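Local coordinates for protein Xaa-Pro dipeptidase (Pyrococcus horikoshii, PDB 1WY2) that probably splits Xaa-Pro dipeptides, those with a C-terminal proline, into free amino acids by means of a two-metal centre, at residues M1-N5 / G49-T53; D21-A26 / G43-T48; I224-V229 / T346-I351; V244-Q248 / V327-D331. All blocks are in the same frame, centred on the assembly; numbering follows the deposited sequence.

Contact 1. Residues M1-N5 / G49-T53; sequences MDIMN and GESAT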
loop_
_atom_site.group_PDB
_atom_site.type_symbol
_atom_site.label_atom_id
_atom_site.label_comp_id
_atom_site.label_asym_id
_atom_site.label_seq_id
_atom_site.Cartn_x
_atom_site.Cartn_y
_atom_site.Cartn_z
ATOM N N MET A 1 -7.458 -26.806 -26.126
ATOM C CA MET A 1 -7.842 -25.541 -25.434
ATOM C C MET A 1 -8.050 -25.784 -23.942
ATOM O O MET A 1 -8.182 -26.927 -23.506
ATOM C CB MET A 1 -9.128 -24.981 -26.045
ATOM C CG MET A 1 -10.292 -25.957 -26.043
ATOM S SD MET A 1 -11.851 -25.171 -26.488
ATOM C CE MET A 1 -12.465 -24.731 -24.860
ATOM N N ASP A 2 -8.061 -24.702 -23.166
ATOM C CA ASP A 2 -8.269 -24.781 -21.719
ATOM C C ASP A 2 -9.736 -24.560 -21.392
ATOM O O ASP A 2 -10.448 -23.868 -22.125
ATOM C CB ASP A 2 -7.525 -23.665 -20.970
ATOM C CG ASP A 2 -6.023 -23.816 -20.979
ATOM O OD1 ASP A 2 -5.513 -24.923 -21.249
ATOM O OD2 ASP A 2 -5.354 -22.800 -20.683
ATOM N N ILE A 3 -10.181 -25.142 -20.283
ATOM C CA ILE A 3 -11.534 -24.916 -19.798
ATOM C C ILE A 3 -11.275 -23.708 -18.901
ATOM O O ILE A 3 -10.583 -23.819 -17.888
ATOM C CB ILE A 3 -12.050 -26.101 -18.955
ATOM C CG1 ILE A 3 -12.335 -27.299 -19.868
ATOM C CG2 ILE A 3 -13.307 -25.695 -18.196
ATOM C CD1 ILE A 3 -13.334 -26.998 -20.986
ATOM N N MET A 4 -11.805 -22.555 -19.290
ATOM C CA MET A 4 -11.573 -21.316 -18.551
ATOM C C MET A 4 -12.821 -20.769 -17.865
ATOM O O MET A 4 -13.939 -20.971 -18.342
ATOM C CB MET A 4 -10.982 -20.286 -19.518
ATOM C CG MET A 4 -9.710 -20.793 -20.202
ATOM S SD MET A 4 -9.123 -19.774 -21.566
ATOM C CE MET A 4 -10.245 -20.303 -22.877
ATOM N N ASN A 5 -12.634 -20.073 -16.745
ATOM C CA ASN A 5 -13.771 -19.536 -16.006
ATOM C C ASN A 5 -14.457 -18.388 -16.746
ATOM O O ASN A 5 -13.938 -17.879 -17.744
ATOM C CB ASN A 5 -13.353 -19.118 -14.581
ATOM C CG ASN A 5 -12.354 -17.972 -14.559
ATOM O OD1 ASN A 5 -12.610 -16.907 -15.107
ATOM N ND2 ASN A 5 -11.216 -18.185 -13.900
ATOM N N GLY A 49 -6.763 -16.444 -26.779
ATOM C CA GLY A 49 -8.077 -16.897 -27.203
ATOM C C GLY A 49 -8.499 -18.279 -26.738
ATOM O O GLY A 49 -9.694 -18.566 -26.650
ATOM N N GLU A 50 -7.534 -19.136 -26.424
ATOM C CA GLU A 50 -7.855 -20.497 -26.004
ATOM C C GLU A 50 -7.164 -20.946 -24.723
ATOM O O GLU A 50 -7.218 -22.126 -24.373
ATOM C CB GLU A 50 -7.501 -21.473 -27.133
ATOM C CG GLU A 50 -8.271 -21.230 -28.428
ATOM C CD GLU A 50 -7.829 -22.155 -29.554
ATOM O OE1 GLU A 50 -7.014 -23.064 -29.299
ATOM O OE2 GLU A 50 -8.301 -21.972 -30.694
ATOM N N SER A 51 -6.528 -20.017 -24.010
ATOM C CA SER A 51 -5.829 -20.389 -22.786
ATOM C C SER A 51 -5.671 -19.246 -21.790
ATOM O O SER A 51 -5.753 -18.072 -22.147
ATOM C CB SER A 51 -4.438 -20.932 -23.123
ATOM O OG SER A 51 -3.558 -19.883 -23.508
ATOM N N ALA A 52 -5.444 -19.611 -20.534
ATOM C CA ALA A 52 -5.225 -18.639 -19.468
ATOM C C ALA A 52 -4.177 -19.260 -18.555
ATOM O O ALA A 52 -4.368 -20.366 -18.050
ATOM C CB ALA A 52 -6.518 -18.382 -18.702
ATOM N N THR A 53 -3.069 -18.554 -18.351
ATOM C CA THR A 53 -1.985 -19.064 -17.517
ATOM C C THR A 53 -1.503 -18.039 -16.498
ATOM O O THR A 53 -1.385 -16.856 -16.804
ATOM C CB THR A 53 -0.771 -19.466 -18.384
ATOM O OG1 THR A 53 -1.192 -20.373 -19.410
ATOM C CG2 THR A 53 0.297 -20.139 -17.530
HETATM O O HOH W 1 -5.640 -24.798 -27.687
HETATM O O HOH W 2 -2.799 -22.712 -19.804
HETATM O O HOH W 3 -6.816 -21.619 -18.079
#

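Contact 2. Residues D21-A26 / G43-T48; sequences DAVLIA and GYILIT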
loop_
_atom_site.group_PDB
_atom_site.type_symbol
_atom_site.label_atom_id
_atom_site.label_comp_id
_atom_site.label_asym_id
_atom_site.label_seq_id
_atom_site.Cartn_x
_atom_site.Cartn_y
_atom_site.Cartn_z
ATOM N N ASP A 21 -4.748 -9.415 -29.267
ATOM C CA ASP A 21 -4.245 -10.782 -29.356
ATOM C C ASP A 21 -4.090 -11.506 -28.025
ATOM O O ASP A 21 -4.288 -12.720 -27.946
ATOM C CB ASP A 21 -2.915 -10.785 -30.114
ATOM C CG ASP A 21 -3.052 -10.221 -31.514
ATOM O OD1 ASP A 21 -3.843 -10.785 -32.300
ATOM O OD2 ASP A 21 -2.383 -9.213 -31.826
ATOM N N ALA A 22 -3.729 -10.769 -26.981
ATOM C CA ALA A 22 -3.557 -11.357 -25.660
ATOM C C ALA A 22 -3.723 -10.285 -24.595
ATOM O O ALA A 22 -3.586 -9.096 -24.877
ATOM C CB ALA A 22 -2.179 -11.994 -25.544
ATOM N N VAL A 23 -4.029 -10.711 -23.376
ATOM C CA VAL A 23 -4.197 -9.785 -22.267
ATOM C C VAL A 23 -3.306 -10.168 -21.095
ATOM O O VAL A 23 -3.174 -11.344 -20.753
ATOM C CB VAL A 23 -5.666 -9.738 -21.789
ATOM C CG1 VAL A 23 -5.764 -9.021 -20.439
ATOM C CG2 VAL A 23 -6.514 -9.019 -22.821
ATOM N N LEU A 24 -2.686 -9.161 -20.489
ATOM C CA LEU A 24 -1.816 -9.369 -19.343
ATOM C C LEU A 24 -2.438 -8.712 -18.114
ATOM O O LEU A 24 -2.745 -7.524 -18.139
ATOM C CB LEU A 24 -0.437 -8.750 -19.606
ATOM C CG LEU A 24 0.543 -8.768 -18.430
ATOM C CD1 LEU A 24 0.839 -10.205 -18.027
ATOM C CD2 LEU A 24 1.829 -8.047 -18.821
ATOM N N ILE A 25 -2.631 -9.492 -17.055
ATOM C CA ILE A 25 -3.202 -8.991 -15.800
ATOM C C ILE A 25 -2.113 -9.099 -14.733
ATOM O O ILE A 25 -1.614 -10.195 -14.466
ATOM C CB ILE A 25 -4.425 -9.837 -15.365
ATOM C CG1 ILE A 25 -5.515 -9.766 -16.441
ATOM C CG2 ILE A 25 -4.972 -9.334 -14.026
ATOM C CD1 ILE A 25 -6.073 -8.370 -16.675
ATOM N N ALA A 26 -1.751 -7.972 -14.119
ATOM C CA ALA A 26 -0.691 -7.963 -13.111
ATOM C C ALA A 26 -1.024 -7.327 -11.759
ATOM O O ALA A 26 -0.323 -7.573 -10.777
ATOM C CB ALA A 26 0.549 -7.294 -13.688
ATOM N N GLY A 43 2.909 -11.765 -9.705
ATOM C CA GLY A 43 2.109 -12.716 -10.460
ATOM C C GLY A 43 1.535 -12.078 -11.729
ATOM O O GLY A 43 1.091 -10.939 -11.737
ATOM N N TYR A 44 1.574 -12.813 -12.837
ATOM C CA TYR A 44 1.084 -12.290 -14.105
ATOM C C TYR A 44 0.202 -13.303 -14.815
ATOM O O TYR A 44 0.626 -14.429 -15.063
ATOM C CB TYR A 44 2.249 -11.935 -15.035
ATOM C CG TYR A 44 3.331 -11.104 -14.387
ATOM C CD1 TYR A 44 4.396 -11.710 -13.721
ATOM C CD2 TYR A 44 3.281 -9.713 -14.422
ATOM C CE1 TYR A 44 5.387 -10.948 -13.106
ATOM C CE2 TYR A 44 4.264 -8.942 -13.810
ATOM C CZ TYR A 44 5.314 -9.565 -13.154
ATOM O OH TYR A 44 6.291 -8.808 -12.548
ATOM N N ILE A 45 -1.024 -12.904 -15.135
ATOM C CA ILE A 45 -1.930 -13.791 -15.853
ATOM C C ILE A 45 -1.897 -13.416 -17.328
ATOM O O ILE A 45 -2.059 -12.246 -17.683
ATOM C CB ILE A 45 -3.390 -13.656 -15.368
ATOM C CG1 ILE A 45 -3.483 -13.955 -13.871
ATOM C CG2 ILE A 45 -4.282 -14.625 -16.149
ATOM C CD1 ILE A 45 -4.882 -13.809 -13.306
ATOM N N LEU A 46 -1.659 -14.402 -18.187
ATOM C CA LEU A 46 -1.641 -14.160 -19.624
ATOM C C LEU A 46 -2.835 -14.895 -20.219
ATOM O O LEU A 46 -2.952 -16.114 -20.085
ATOM C CB LEU A 46 -0.344 -14.680 -20.254
ATOM C CG LEU A 46 -0.196 -14.408 -21.754
ATOM C CD1 LEU A 46 -0.215 -12.908 -22.011
ATOM C CD2 LEU A 46 1.100 -15.021 -22.261
ATOM N N ILE A 47 -3.718 -14.147 -20.868
ATOM C CA ILE A 47 -4.912 -14.721 -21.475
ATOM C C ILE A 47 -4.857 -14.642 -22.996
ATOM O O ILE A 47 -4.606 -13.575 -23.563
ATOM C CB ILE A 47 -6.182 -13.977 -20.992
ATOM C CG1 ILE A 47 -6.335 -14.141 -19.477
ATOM C CG2 ILE A 47 -7.414 -14.519 -21.708
ATOM C CD1 ILE A 47 -7.384 -13.231 -18.858
ATOM N N THR A 48 -5.069 -15.782 -23.650
ATOM C CA THR A 48 -5.096 -15.837 -25.109
ATOM C C THR A 48 -6.483 -16.348 -25.486
ATOM O O THR A 48 -7.288 -16.657 -24.610
ATOM C CB THR A 48 -4.028 -16.794 -25.692
ATOM O OG1 THR A 48 -4.320 -18.141 -25.305
ATOM C CG2 THR A 48 -2.649 -16.412 -25.201
HETATM O O HOH W 4 2.405 -8.528 -10.949
#

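Contact 3. Residues I224-V229 / T346-I351; sequences ITRTIV and TERELI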
loop_
_atom_site.group_PDB
_atom_site.type_symbol
_atom_site.label_atom_id
_atom_site.label_comp_id
_atom_site.label_asym_id
_atom_site.label_seq_id
_atom_site.Cartn_x
_atom_site.Cartn_y
_atom_site.Cartn_z
ATOM N N ILE A 224 -16.247 3.322 6.719
ATOM C CA ILE A 224 -17.254 4.015 7.513
ATOM C C ILE A 224 -16.672 5.240 8.217
ATOM O O ILE A 224 -15.506 5.246 8.596
ATOM C CB ILE A 224 -17.851 3.051 8.581
ATOM C CG1 ILE A 224 -18.993 3.727 9.339
ATOM C CG2 ILE A 224 -16.766 2.624 9.566
ATOM C CD1 ILE A 224 -19.646 2.831 10.396
ATOM N N THR A 225 -17.484 6.285 8.359
ATOM C CA THR A 225 -17.062 7.494 9.061
ATOM C C THR A 225 -18.192 7.984 9.950
ATOM O O THR A 225 -19.337 8.100 9.513
ATOM C CB THR A 225 -16.716 8.683 8.121
ATOM O OG1 THR A 225 -15.659 8.324 7.226
ATOM C CG2 THR A 225 -16.254 9.885 8.952
ATOM N N ARG A 226 -17.869 8.259 11.204
ATOM C CA ARG A 226 -18.847 8.812 12.133
ATOM C C ARG A 226 -18.147 9.972 12.820
ATOM O O ARG A 226 -16.941 9.927 13.053
ATOM C CB ARG A 226 -19.281 7.779 13.178
ATOM C CG ARG A 226 -20.167 6.668 12.628
ATOM C CD ARG A 226 -21.538 7.189 12.204
ATOM N NE ARG A 226 -22.364 6.115 11.657
ATOM C CZ ARG A 226 -22.314 5.702 10.395
ATOM N NH1 ARG A 226 -21.483 6.281 9.528
ATOM N NH2 ARG A 226 -23.072 4.689 10.004
ATOM N N THR A 227 -18.897 11.020 13.126
ATOM C CA THR A 227 -18.316 12.168 13.801
ATOM C C THR A 227 -19.047 12.333 15.122
ATOM O O THR A 227 -20.269 12.205 15.179
ATOM C CB THR A 227 -18.475 13.458 12.967
ATOM O OG1 THR A 227 -17.751 13.324 11.737
ATOM C CG2 THR A 227 -17.937 14.668 13.732
ATOM N N ILE A 228 -18.290 12.593 16.182
ATOM C CA ILE A 228 -18.865 12.794 17.507
ATOM C C ILE A 228 -18.262 14.062 18.103
ATOM O O ILE A 228 -17.409 14.705 17.493
ATOM C CB ILE A 228 -18.551 11.609 18.466
ATOM C CG1 ILE A 228 -17.039 11.485 18.672
ATOM C CG2 ILE A 228 -19.112 10.307 17.900
ATOM C CD1 ILE A 228 -16.640 10.427 19.683
ATOM N N VAL A 229 -18.733 14.430 19.289
ATOM C CA VAL A 229 -18.205 15.588 19.995
ATOM C C VAL A 229 -17.937 15.118 21.412
ATOM O O VAL A 229 -18.756 14.412 22.001
ATOM C CB VAL A 229 -19.203 16.767 20.055
ATOM C CG1 VAL A 229 -18.640 17.868 20.950
ATOM C CG2 VAL A 229 -19.460 17.314 18.658
ATOM N N THR A 346 -24.022 1.386 11.939
ATOM C CA THR A 346 -23.864 2.205 13.138
ATOM C C THR A 346 -24.735 3.455 13.076
ATOM O O THR A 346 -24.902 4.053 12.013
ATOM C CB THR A 346 -22.398 2.637 13.323
ATOM O OG1 THR A 346 -21.585 1.481 13.551
ATOM C CG2 THR A 346 -22.264 3.585 14.507
ATOM N N GLU A 347 -25.292 3.850 14.220
ATOM C CA GLU A 347 -26.134 5.043 14.285
ATOM C C GLU A 347 -25.379 6.244 13.720
ATOM O O GLU A 347 -24.178 6.386 13.933
ATOM C CB GLU A 347 -26.540 5.328 15.736
ATOM C CG GLU A 347 -27.265 6.651 15.938
ATOM C CD GLU A 347 -28.592 6.720 15.206
ATOM O OE1 GLU A 347 -28.825 7.716 14.488
ATOM O OE2 GLU A 347 -29.407 5.782 15.352
ATOM N N ARG A 348 -26.094 7.112 13.014
ATOM C CA ARG A 348 -25.481 8.289 12.415
ATOM C C ARG A 348 -25.663 9.558 13.239
ATOM O O ARG A 348 -24.807 10.441 13.226
ATOM C CB ARG A 348 -26.034 8.498 11.005
ATOM C CG ARG A 348 -25.534 7.472 10.003
ATOM C CD ARG A 348 -26.300 7.549 8.699
ATOM N NE ARG A 348 -27.637 6.968 8.815
ATOM C CZ ARG A 348 -28.496 6.877 7.805
ATOM N NH1 ARG A 348 -28.160 7.334 6.603
ATOM N NH2 ARG A 348 -29.682 6.309 7.988
ATOM N N GLU A 349 -26.779 9.646 13.954
ATOM C CA GLU A 349 -27.053 10.813 14.784
ATOM C C GLU A 349 -26.375 10.606 16.133
ATOM O O GLU A 349 -27.003 10.144 17.089
ATOM C CB GLU A 349 -28.567 10.979 14.962
ATOM C CG GLU A 349 -29.329 11.025 13.642
ATOM C CD GLU A 349 -30.826 11.197 13.827
ATOM O OE1 GLU A 349 -31.458 10.323 14.461
ATOM O OE2 GLU A 349 -31.373 12.208 13.334
ATOM N N LEU A 350 -25.093 10.957 16.206
ATOM C CA LEU A 350 -24.323 10.769 17.428
ATOM C C LEU A 350 -24.064 12.012 18.281
ATOM O O LEU A 350 -23.376 11.931 19.300
ATOM C CB LEU A 350 -22.995 10.085 17.088
ATOM C CG LEU A 350 -23.146 8.725 16.395
ATOM C CD1 LEU A 350 -21.774 8.160 16.063
ATOM C CD2 LEU A 350 -23.910 7.766 17.296
ATOM N N ILE A 351 -24.602 13.159 17.879
ATOM C CA ILE A 351 -24.424 14.373 18.669
ATOM C C ILE A 351 -25.751 15.120 18.794
ATOM O O ILE A 351 -26.039 15.628 19.899
ATOM C CB ILE A 351 -23.336 15.323 18.069
ATOM C CG1 ILE A 351 -23.991 16.514 17.368
ATOM C CG2 ILE A 351 -22.442 14.560 17.101
ATOM C CD1 ILE A 351 -23.019 17.603 16.979
ATOM O OXT ILE A 351 -26.483 15.192 17.783
HETATM O O HOH W 5 -21.848 10.633 13.111
HETATM O O HOH W 6 -21.177 13.037 20.440
#

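Contact 4. Residues V244-Q248 / V327-D331; sequences VLEAQ and VRIED. With ZN (zinc ion), chain D; ZN (zinc ion), chain E.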
loop_
_atom_site.group_PDB
_atom_site.type_symbol
_atom_site.label_atom_id
_atom_site.label_comp_id
_atom_site.label_asym_id
_atom_site.label_seq_id
_atom_site.Cartn_x
_atom_site.Cartn_y
_atom_site.Cartn_z
ATOM N N VAL A 244 -24.582 18.107 7.369
ATOM C CA VAL A 244 -23.962 16.922 6.784
ATOM C C VAL A 244 -24.887 15.713 6.956
ATOM O O VAL A 244 -25.041 14.906 6.042
ATOM C CB VAL A 244 -22.592 16.624 7.436
ATOM C CG1 VAL A 244 -22.044 15.294 6.921
ATOM C CG2 VAL A 244 -21.611 17.747 7.107
ATOM N N LEU A 245 -25.512 15.600 8.126
ATOM C CA LEU A 245 -26.428 14.494 8.395
ATOM C C LEU A 245 -27.600 14.521 7.419
ATOM O O LEU A 245 -28.010 13.487 6.889
ATOM C CB LEU A 245 -26.961 14.584 9.829
ATOM C CG LEU A 245 -27.951 13.494 10.252
ATOM C CD1 LEU A 245 -27.253 12.135 10.252
ATOM C CD2 LEU A 245 -28.497 13.811 11.634
ATOM N N GLU A 246 -28.143 15.710 7.186
ATOM C CA GLU A 246 -29.272 15.860 6.274
ATOM C C GLU A 246 -28.879 15.456 4.855
ATOM O O GLU A 246 -29.610 14.733 4.177
ATOM C CB GLU A 246 -29.751 17.309 6.271
ATOM C CG GLU A 246 -30.971 17.556 5.398
ATOM C CD GLU A 246 -31.253 19.032 5.208
ATOM O OE1 GLU A 246 -30.853 19.833 6.083
ATOM O OE2 GLU A 246 -31.883 19.395 4.191
ATOM N N ALA A 247 -27.720 15.933 4.414
ATOM C CA ALA A 247 -27.225 15.631 3.076
ATOM C C ALA A 247 -26.933 14.142 2.906
ATOM O O ALA A 247 -27.258 13.557 1.875
ATOM C CB ALA A 247 -25.963 16.446 2.792
ATOM N N GLN A 248 -26.323 13.529 3.917
ATOM C CA GLN A 248 -25.991 12.110 3.838
ATOM C C GLN A 248 -27.267 11.272 3.781
ATOM O O GLN A 248 -27.386 10.365 2.958
ATOM C CB GLN A 248 -25.133 11.703 5.045
ATOM C CG GLN A 248 -24.295 10.430 4.849
ATOM C CD GLN A 248 -25.014 9.162 5.274
ATOM O OE1 GLN A 248 -26.099 9.210 5.843
ATOM N NE2 GLN A 248 -24.395 8.018 5.012
ATOM N N VAL A 327 -16.902 17.902 9.828
ATOM C CA VAL A 327 -17.823 16.798 10.070
ATOM C C VAL A 327 -17.982 15.953 8.815
ATOM O O VAL A 327 -18.148 16.487 7.725
ATOM C CB VAL A 327 -19.233 17.309 10.456
ATOM C CG1 VAL A 327 -20.199 16.131 10.581
ATOM C CG2 VAL A 327 -19.174 18.084 11.768
ATOM N N ARG A 328 -17.909 14.634 8.975
ATOM C CA ARG A 328 -18.122 13.712 7.867
ATOM C C ARG A 328 -18.899 12.508 8.385
ATOM O O ARG A 328 -18.635 12.004 9.477
ATOM C CB ARG A 328 -16.804 13.228 7.235
ATOM C CG ARG A 328 -17.043 12.192 6.114
ATOM C CD ARG A 328 -15.821 11.945 5.211
ATOM N NE ARG A 328 -14.685 11.325 5.893
ATOM C CZ ARG A 328 -13.640 11.990 6.379
ATOM N NH1 ARG A 328 -13.576 13.309 6.270
ATOM N NH2 ARG A 328 -12.637 11.332 6.950
ATOM N N ILE A 329 -19.884 12.076 7.607
ATOM C CA ILE A 329 -20.690 10.911 7.952
ATOM C C ILE A 329 -20.675 10.049 6.700
ATOM O O ILE A 329 -21.102 10.486 5.633
ATOM C CB ILE A 329 -22.128 11.318 8.324
ATOM C CG1 ILE A 329 -22.089 12.235 9.552
ATOM C CG2 ILE A 329 -22.961 10.073 8.611
ATOM C CD1 ILE A 329 -23.438 12.816 9.946
ATOM N N GLU A 330 -20.161 8.830 6.837
ATOM C CA GLU A 330 -20.018 7.916 5.711
ATOM C C GLU A 330 -20.539 6.506 5.944
ATOM O O GLU A 330 -20.296 5.909 6.994
ATOM C CB GLU A 330 -18.534 7.830 5.323
ATOM C CG GLU A 330 -18.179 6.637 4.440
ATOM C CD GLU A 330 -16.703 6.558 4.109
ATOM O OE1 GLU A 330 -15.874 6.869 4.989
ATOM O OE2 GLU A 330 -16.377 6.163 2.971
ATOM N N ASP A 331 -21.255 5.986 4.951
ATOM C CA ASP A 331 -21.779 4.619 4.987
ATOM C C ASP A 331 -21.342 3.916 3.711
ATOM O O ASP A 331 -21.114 4.561 2.691
ATOM C CB ASP A 331 -23.317 4.586 4.978
ATOM C CG ASP A 331 -23.930 4.776 6.346
ATOM O OD1 ASP A 331 -23.437 4.164 7.314
ATOM O OD2 ASP A 331 -24.929 5.524 6.440
HETATM ZN ZN ZN D . -13.945 6.398 4.847
HETATM ZN ZN ZN E . -14.680 6.364 1.780
#

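Contact 1. Residues M1-N5 / G49-T53
Asp2 holds the N-terminal segment to the start of strand 51-57 through both its backbone and its side chain. Its backbone N donates to Glu50 O at 3.0 Å, nearly straight. Two residues on, Ala52 N donates to Asp2 OD2 at 3.2 Å and uses the anti lone pair of that oxygen. With CG set opposite the carbonyl carbon (chi1 -70°), the carboxylate reaches along Ser51 to this amide. OD2 also accepts from two waters. One of them joins Asp2 OD2 to Ala52 O, at 2.8 Å from the latter; the other bond to Ala52 O is weak. A third water donates to Glu50 OE1 and accepts weakly from Met1 N. An alanine in place of Asp2 would probably leave Ala52 N without this acceptor and the two waters without their carboxylate partner. Met4 bends at chi3 and lays its thioether against the backbone of Glu50 and Ser51. Met4 SD lies 3.5 Å from Ser51 C. Ser51 OG turns to Thr48 OG1, within the turn that joins strands 44-48 and 51-57. Asn5 is the N-cap of helix 6-17. The contact sets the N-terminal tail across the second strand of a beta-hairpin of the creatinase/prolidase N-terminal domain.

Contact 2. Residues D21-A26 / G43-T48
Val23 and Ile47 form one antiparallel hydrogen-bonded pair, and Ile25 and Ile45 form the next. Four backbone bonds join them. Val23 N donates to Ile47 O and Ile47 N donates back to Val23 O, both at 2.9 Å. The bonds of Ile25 and Ile45 have the same length. Between them sits the non-hydrogen-bonded pair of Leu24 and Leu46. Here CA-H...O contacts supplement the bonding: Leu24 CA is 3.3 Å from Ile45 O, and Leu46 CA is 3.4 Å from Val23 O.

Apolar contacts cover both faces. Val23, Ile25, Ile45 and Ile47 share one face. The CB atoms of Ile25 and Ile45 meet at 4.0 Å, and helices 6-17 and 28-35 pack over this side. On the other face, Leu24 CD1 touches Tyr44 CB at 3.7 Å, the two side chains lying side by side and pointing the same way. Leu24 CG stands opposite its own backbone N (chi1 174°), which carries the methyl across to Tyr44. Ala26 CB meets Tyr44 CD2 at 3.7 Å. The Tyr44 ring also meets the rings of Phe81 and Phe101, and helix 78-85 covers Leu24 and Leu46.

Water enters at one end, where a water lies 2.9 Å from both Ala26 O and Gly43 O.

Strand 22-25 also bonds to strand 90-93, and strand 44-48 to strand 51-57, so both are inner strands of the six-stranded mixed sheet. The chemistry is that of a sandwiched core: the main chain supplies the polar bonds, with aliphatic groups on one face and aliphatic and aromatic groups on the other.

Contact 3. Residues I224-V229 / T346-I351
Arg226 sends its guanidinium from strand 220-229 into the C-terminal tail. NE and NH2 grip Thr346 O side-on from one face of that carbonyl. Arg226 NH2 is 2.8 Å from Thr346 O, and NE 3.3 Å. Arg226 NE also donates to Glu347 O at 2.9 Å, from above the carbonyl plane. Arg348 CG lies over one face of the guanidinium, 3.6 Å above its plane, and Ile224 CD1 lies over the opposite face. The bend at chi2 (-68°) turns the group so that Arg226 NH1 donates to Thr225 O on its own strand, at 2.8 Å.

Further along, Leu350 CD1 crosses the stem of Arg226 at about a right angle and also meets Ile228 CG2 at 3.9 Å. Ile351 CD1 touches Val229 CG2. Two waters carry Thr227 N to Arg348 O and Val229 N to Leu350 O, where strand and tail do not bond directly.

The second shell fixes the arginine. Asp331 forms a salt bridge with NH2, and Glu330, a metal ligand, receives NH1 at its backbone O. A leucine in place of Arg226 would probably leave the carbonyls of Thr346 and Glu347 without these donors and Asp331 without one of its salt-bridge partners. One buried cation thus ties the C-terminal segment to a strand beside the metal site.

Contact 4. Residues V244-Q248 / V327-D331
The amide of Gln248 and the carboxylate of Asp331 meet with their planes 62° apart. Gln248 NE2 donates to Asp331 OD2 at 2.9 Å, reaching it from above the carboxylate plane. The partner lies 18° out of the amide plane. A bend at chi2 (-91°) swings the amide toward Asp331. Gln248 CG rests 3.3 Å from Ile329 O. Asp331 has further partners: OD2 also pairs with Arg342, and OD1 with Thr344. Gln248 OE1 takes a bond from Arg348.

Glu330 leaves the strand on the side away from the helix, and its carboxylate bridges two zinc ions. Glu330 OE1 binds one zinc ion at 2.0 Å and OE2 the other at 2.1 Å. Asp212, Asp223, His287 and Glu316 supply the other protein ligands of the site, the dinuclear centre of the M24 metallopeptidase domain, whose pita-bread fold sets helices against a curved sheet. Helix 235-254 covers the side of strand 325-336 turned away from the metals.

Ile329 fills the space between helix and strand. Ile329 CD1 meets Leu245 CD1 at 3.9 Å, and its CG1 lies 4.0 Å from Val244 CG1. Val244 CB also meets Val327 CG1 at 4.0 Å, so the valine of the helix touches both Val327 and Ile329.

How the contacts relate
The contacts form two touching pairs on opposite sides of the chain's centre. Contacts 1 and 2 share the N-terminal sheet: Thr53 O lies 2.8 Å from Leu46 N, a probable hydrogen bond between neighbouring strands. Contact 2 is buried and mostly apolar, whereas contact 1 is partly exposed at the start of strand 51-57, near the surface, and relies on a carboxylate and waters. Contacts 3 and 4 lie in the catalytic half, their centres about 9 Å apart. Thr225 OG1 is 2.7 Å from Glu330 OE1, again a probable hydrogen bond. Contact 4 is buried and apolar except for one amide-carboxylate bond, with a metal ligand on the strand's far side; contact 3 is partly buried and pairs a cation with tail carbonyls.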